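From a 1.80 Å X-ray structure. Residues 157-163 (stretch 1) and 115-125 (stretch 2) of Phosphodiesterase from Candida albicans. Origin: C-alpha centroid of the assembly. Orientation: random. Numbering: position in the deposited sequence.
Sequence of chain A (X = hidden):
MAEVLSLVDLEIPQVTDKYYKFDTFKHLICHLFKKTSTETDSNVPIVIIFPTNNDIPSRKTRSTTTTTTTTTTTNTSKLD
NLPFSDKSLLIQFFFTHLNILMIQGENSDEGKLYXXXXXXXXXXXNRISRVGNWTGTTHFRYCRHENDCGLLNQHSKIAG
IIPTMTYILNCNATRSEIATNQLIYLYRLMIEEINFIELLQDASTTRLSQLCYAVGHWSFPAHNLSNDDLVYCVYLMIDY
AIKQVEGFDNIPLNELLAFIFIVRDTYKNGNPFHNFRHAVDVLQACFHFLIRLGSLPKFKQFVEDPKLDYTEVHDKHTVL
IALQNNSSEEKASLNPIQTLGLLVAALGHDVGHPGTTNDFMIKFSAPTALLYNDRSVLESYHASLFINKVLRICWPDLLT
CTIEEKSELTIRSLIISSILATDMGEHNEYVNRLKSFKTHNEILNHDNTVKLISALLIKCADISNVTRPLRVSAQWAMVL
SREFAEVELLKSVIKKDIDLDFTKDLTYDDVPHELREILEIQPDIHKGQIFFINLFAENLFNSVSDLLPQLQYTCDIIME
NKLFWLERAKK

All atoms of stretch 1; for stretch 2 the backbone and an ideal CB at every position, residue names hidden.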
# COMPACT_ATOMS: atom_id res chain seq x y z
N LYS A 157 17.16 -14.32 -6.31
CA LYS A 157 15.77 -14.70 -6.56
C LYS A 157 15.60 -16.21 -6.55
O LYS A 157 16.50 -16.94 -6.97
CB LYS A 157 15.33 -14.19 -7.92
CG LYS A 157 15.32 -12.69 -8.08
CD LYS A 157 14.92 -12.35 -9.50
CE LYS A 157 15.06 -10.88 -9.78
NZ LYS A 157 14.76 -10.56 -11.19
N ILE A 158 14.44 -16.66 -6.10
CA ILE A 158 14.14 -18.10 -6.05
C ILE A 158 13.88 -18.59 -7.48
O ILE A 158 13.03 -18.05 -8.19
CB ILE A 158 12.94 -18.39 -5.12
CG1 ILE A 158 13.26 -17.93 -3.70
CG2 ILE A 158 12.59 -19.87 -5.12
CD1 ILE A 158 12.05 -17.88 -2.80
N ALA A 159 14.65 -19.61 -7.88
CA ALA A 159 14.65 -20.12 -9.27
C ALA A 159 15.03 -19.05 -10.30
O ALA A 159 14.65 -19.13 -11.46
CB ALA A 159 13.31 -20.75 -9.61
N GLY A 160 15.80 -18.06 -9.86
CA GLY A 160 16.16 -16.93 -10.70
C GLY A 160 14.99 -16.03 -11.07
O GLY A 160 15.16 -15.13 -11.89
N ILE A 161 13.83 -16.24 -10.45
CA ILE A 161 12.61 -15.56 -10.89
C ILE A 161 11.81 -14.87 -9.78
O ILE A 161 11.27 -13.78 -9.98
CB ILE A 161 11.73 -16.58 -11.65
CG1 ILE A 161 12.35 -16.88 -13.02
CG2 ILE A 161 10.31 -16.08 -11.83
CD1 ILE A 161 11.76 -18.11 -13.70
N ILE A 162 11.71 -15.50 -8.62
CA ILE A 162 10.80 -15.01 -7.60
C ILE A 162 11.54 -14.15 -6.58
O ILE A 162 12.47 -14.62 -5.95
CB ILE A 162 10.13 -16.18 -6.84
CG1 ILE A 162 9.42 -17.12 -7.81
CG2 ILE A 162 9.18 -15.63 -5.79
CD1 ILE A 162 9.00 -18.43 -7.17
N PRO A 163 11.12 -12.89 -6.42
CA PRO A 163 11.85 -12.02 -5.50
C PRO A 163 11.47 -12.27 -4.04
O PRO A 163 10.34 -12.67 -3.73
CB PRO A 163 11.39 -10.62 -5.92
CG PRO A 163 9.99 -10.84 -6.36
CD PRO A 163 10.02 -12.16 -7.08
N UNK A 115 13.04 -26.14 -16.67
CA UNK A 115 13.25 -26.46 -15.25
C UNK A 115 13.01 -25.23 -14.37
O UNK A 115 12.32 -25.30 -13.34
CB UNK A 115 14.67 -26.99 -15.03
N UNK A 116 13.58 -24.10 -14.78
CA UNK A 116 13.41 -22.83 -14.10
C UNK A 116 11.93 -22.43 -14.03
O UNK A 116 11.42 -22.08 -12.96
CB UNK A 116 14.22 -21.74 -14.81
N UNK A 117 11.24 -22.47 -15.17
CA UNK A 117 9.82 -22.10 -15.22
C UNK A 117 8.96 -23.09 -14.45
O UNK A 117 8.04 -22.69 -13.74
CB UNK A 117 9.34 -22.02 -16.67
N UNK A 118 9.25 -24.39 -14.57
CA UNK A 118 8.47 -25.40 -13.86
C UNK A 118 8.62 -25.26 -12.35
O UNK A 118 7.63 -25.32 -11.62
CB UNK A 118 8.89 -26.80 -14.30
N UNK A 119 9.85 -25.05 -11.89
CA UNK A 119 10.10 -24.85 -10.46
C UNK A 119 9.37 -23.61 -9.96
O UNK A 119 8.71 -23.66 -8.93
CB UNK A 119 11.60 -24.73 -10.19
N UNK A 120 9.47 -22.51 -10.70
CA UNK A 120 8.78 -21.27 -10.32
C UNK A 120 7.26 -21.45 -10.28
O UNK A 120 6.59 -21.01 -9.33
CB UNK A 120 9.14 -20.15 -11.30
N UNK A 121 6.70 -22.11 -11.29
CA UNK A 121 5.26 -22.36 -11.27
C UNK A 121 4.83 -23.12 -10.02
O UNK A 121 3.84 -22.77 -9.38
CB UNK A 121 4.84 -23.14 -12.52
N UNK A 122 5.58 -24.17 -9.68
CA UNK A 122 5.27 -25.00 -8.52
C UNK A 122 5.27 -24.18 -7.23
O UNK A 122 4.48 -24.44 -6.33
CB UNK A 122 6.27 -26.15 -8.41
N UNK A 123 6.13 -23.18 -7.16
CA UNK A 123 6.24 -22.33 -5.97
C UNK A 123 5.27 -21.14 -5.94
O UNK A 123 4.98 -20.60 -4.88
CB UNK A 123 7.67 -21.80 -5.86
N UNK A 124 4.76 -20.72 -7.10
CA UNK A 124 3.90 -19.54 -7.19
C UNK A 124 2.42 -19.85 -7.14
O UNK A 124 1.64 -18.98 -6.83
CB UNK A 124 4.20 -18.78 -8.48
N UNK A 125 2.02 -21.07 -7.49
CA UNK A 125 0.60 -21.35 -7.66
C UNK A 125 -0.24 -21.03 -6.43
O UNK A 125 -1.31 -20.41 -6.55
CB UNK A 125 0.41 -22.82 -8.03

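Residues 157-163 form a compact turn, type II from Lys157 to Gly160, whose apolar side chains Ile158, Ala159, Ile161 and Ile162 face residues 115-125, a helix over most of its length. No hydrogen bond links the two stretches, so fit rests mainly on shape and apolar character.

Position 115 has helical backbone angles and a CB pointing sideways, with nothing of stretch 1 within 5.5 Å; many residues would suit, polar ones included. It is Gln115, which stays clear of the turn.

At 116 the CB also points sideways, 4.3 Å from Ala159 O and 4.5 Å from Ile161 CD1. A side chain that turns toward stretch 1 from here would meet a carbonyl and a methyl, so a donor such as Lys, Arg or Gln, or a purely aliphatic chain, would seem apt. The residue is Glu116, a less obvious choice. Its CG lies 4.0 Å from Ile161 CD1, an ordinary packing distance, and just 2.9 Å from Ala159 O, an unusually short contact. Its OE2 sits 3.1 Å from Ala159 O, but two acceptors make no hydrogen bond.

Position 117 points away, its CB 5.5 Å from Ile161 CD1, and is little constrained; it is Ile117. Position 118 is out of reach; it is Ser118.

The CB of 119 points toward the turn and lies 4.4 Å from Ala159 CB. A small residue, Ala, Ser or Thr, would suit. Ser119 keeps that contact and turns its hydroxyl back to the helix, where OG donates to Gln115 O at 3.0 Å.

The CB of 120 points toward stretch 1, among three apolar groups: it is 4.1 Å from Ile161 CD1 and 4.5 Å from both Ile162 CD1 and Ala159 CB. With these so near, Ala is the natural choice, with Gly or Ser possible. Ala120 fills the site with one methyl.

Positions 121 and 122 point away and lie out of reach, respectively, and tolerate many residues; they are Lys121 and Glu122.

The CB of 123 points toward stretch 1, 3.9 Å from Ile162 CD1 and 5.3 Å from Ile158 CG2, inviting Leu, Met or Ile. Leu123 spans that gap: its CD1 reaches Ile158 CG2 at 3.6 Å.

At 124 the CB points sideways, 5.0 Å from Ile162 CD1, so a branched or flexible apolar chain could close the distance. Leu124 does so, its CG 3.8 Å from Ile162 CD1.

Position 125 is out of reach and open to many residues; Thr125 donates from OG1 to Lys121 O at 2.8 Å.

Stretch 2, residues 115-125: QEISSAKELLT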
# COMPACT_ATOMS: atom_id res chain seq x y z
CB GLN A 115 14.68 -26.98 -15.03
CG GLN A 115 14.96 -27.53 -13.64
CD GLN A 115 15.33 -26.46 -12.63
OE1 GLN A 115 15.98 -25.47 -12.96
NE2 GLN A 115 14.93 -26.68 -11.38
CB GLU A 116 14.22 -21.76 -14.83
CG GLU A 116 14.78 -20.67 -13.94
CD GLU A 116 15.82 -19.80 -14.63
OE1 GLU A 116 16.56 -20.31 -15.49
OE2 GLU A 116 15.90 -18.60 -14.29
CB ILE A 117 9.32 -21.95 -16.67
CG1 ILE A 117 9.98 -20.74 -17.32
CG2 ILE A 117 7.80 -21.78 -16.71
CD1 ILE A 117 9.82 -20.68 -18.83
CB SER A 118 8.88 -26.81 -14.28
OG SER A 118 7.94 -27.74 -13.74
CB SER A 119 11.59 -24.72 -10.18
OG SER A 119 12.25 -25.95 -10.41
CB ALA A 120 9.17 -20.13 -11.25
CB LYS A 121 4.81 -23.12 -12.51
CG LYS A 121 3.31 -23.30 -12.56
CD LYS A 121 2.83 -23.58 -13.97
CE LYS A 121 1.34 -23.35 -14.12
NZ LYS A 121 0.58 -24.34 -13.31
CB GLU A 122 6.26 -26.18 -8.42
CG GLU A 122 5.95 -27.34 -9.36
CD GLU A 122 7.13 -28.30 -9.57
OE1 GLU A 122 8.09 -28.30 -8.76
OE2 GLU A 122 7.09 -29.08 -10.56
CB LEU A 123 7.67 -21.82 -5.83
CG LEU A 123 8.70 -22.94 -5.59
CD1 LEU A 123 10.11 -22.43 -5.82
CD2 LEU A 123 8.57 -23.51 -4.19
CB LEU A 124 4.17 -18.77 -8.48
CG LEU A 124 5.49 -17.99 -8.50
CD1 LEU A 124 5.79 -17.54 -9.92
CD2 LEU A 124 5.46 -16.80 -7.56
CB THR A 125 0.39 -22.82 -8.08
OG1 THR A 125 1.09 -23.06 -9.30
CG2 THR A 125 -1.10 -23.13 -8.28
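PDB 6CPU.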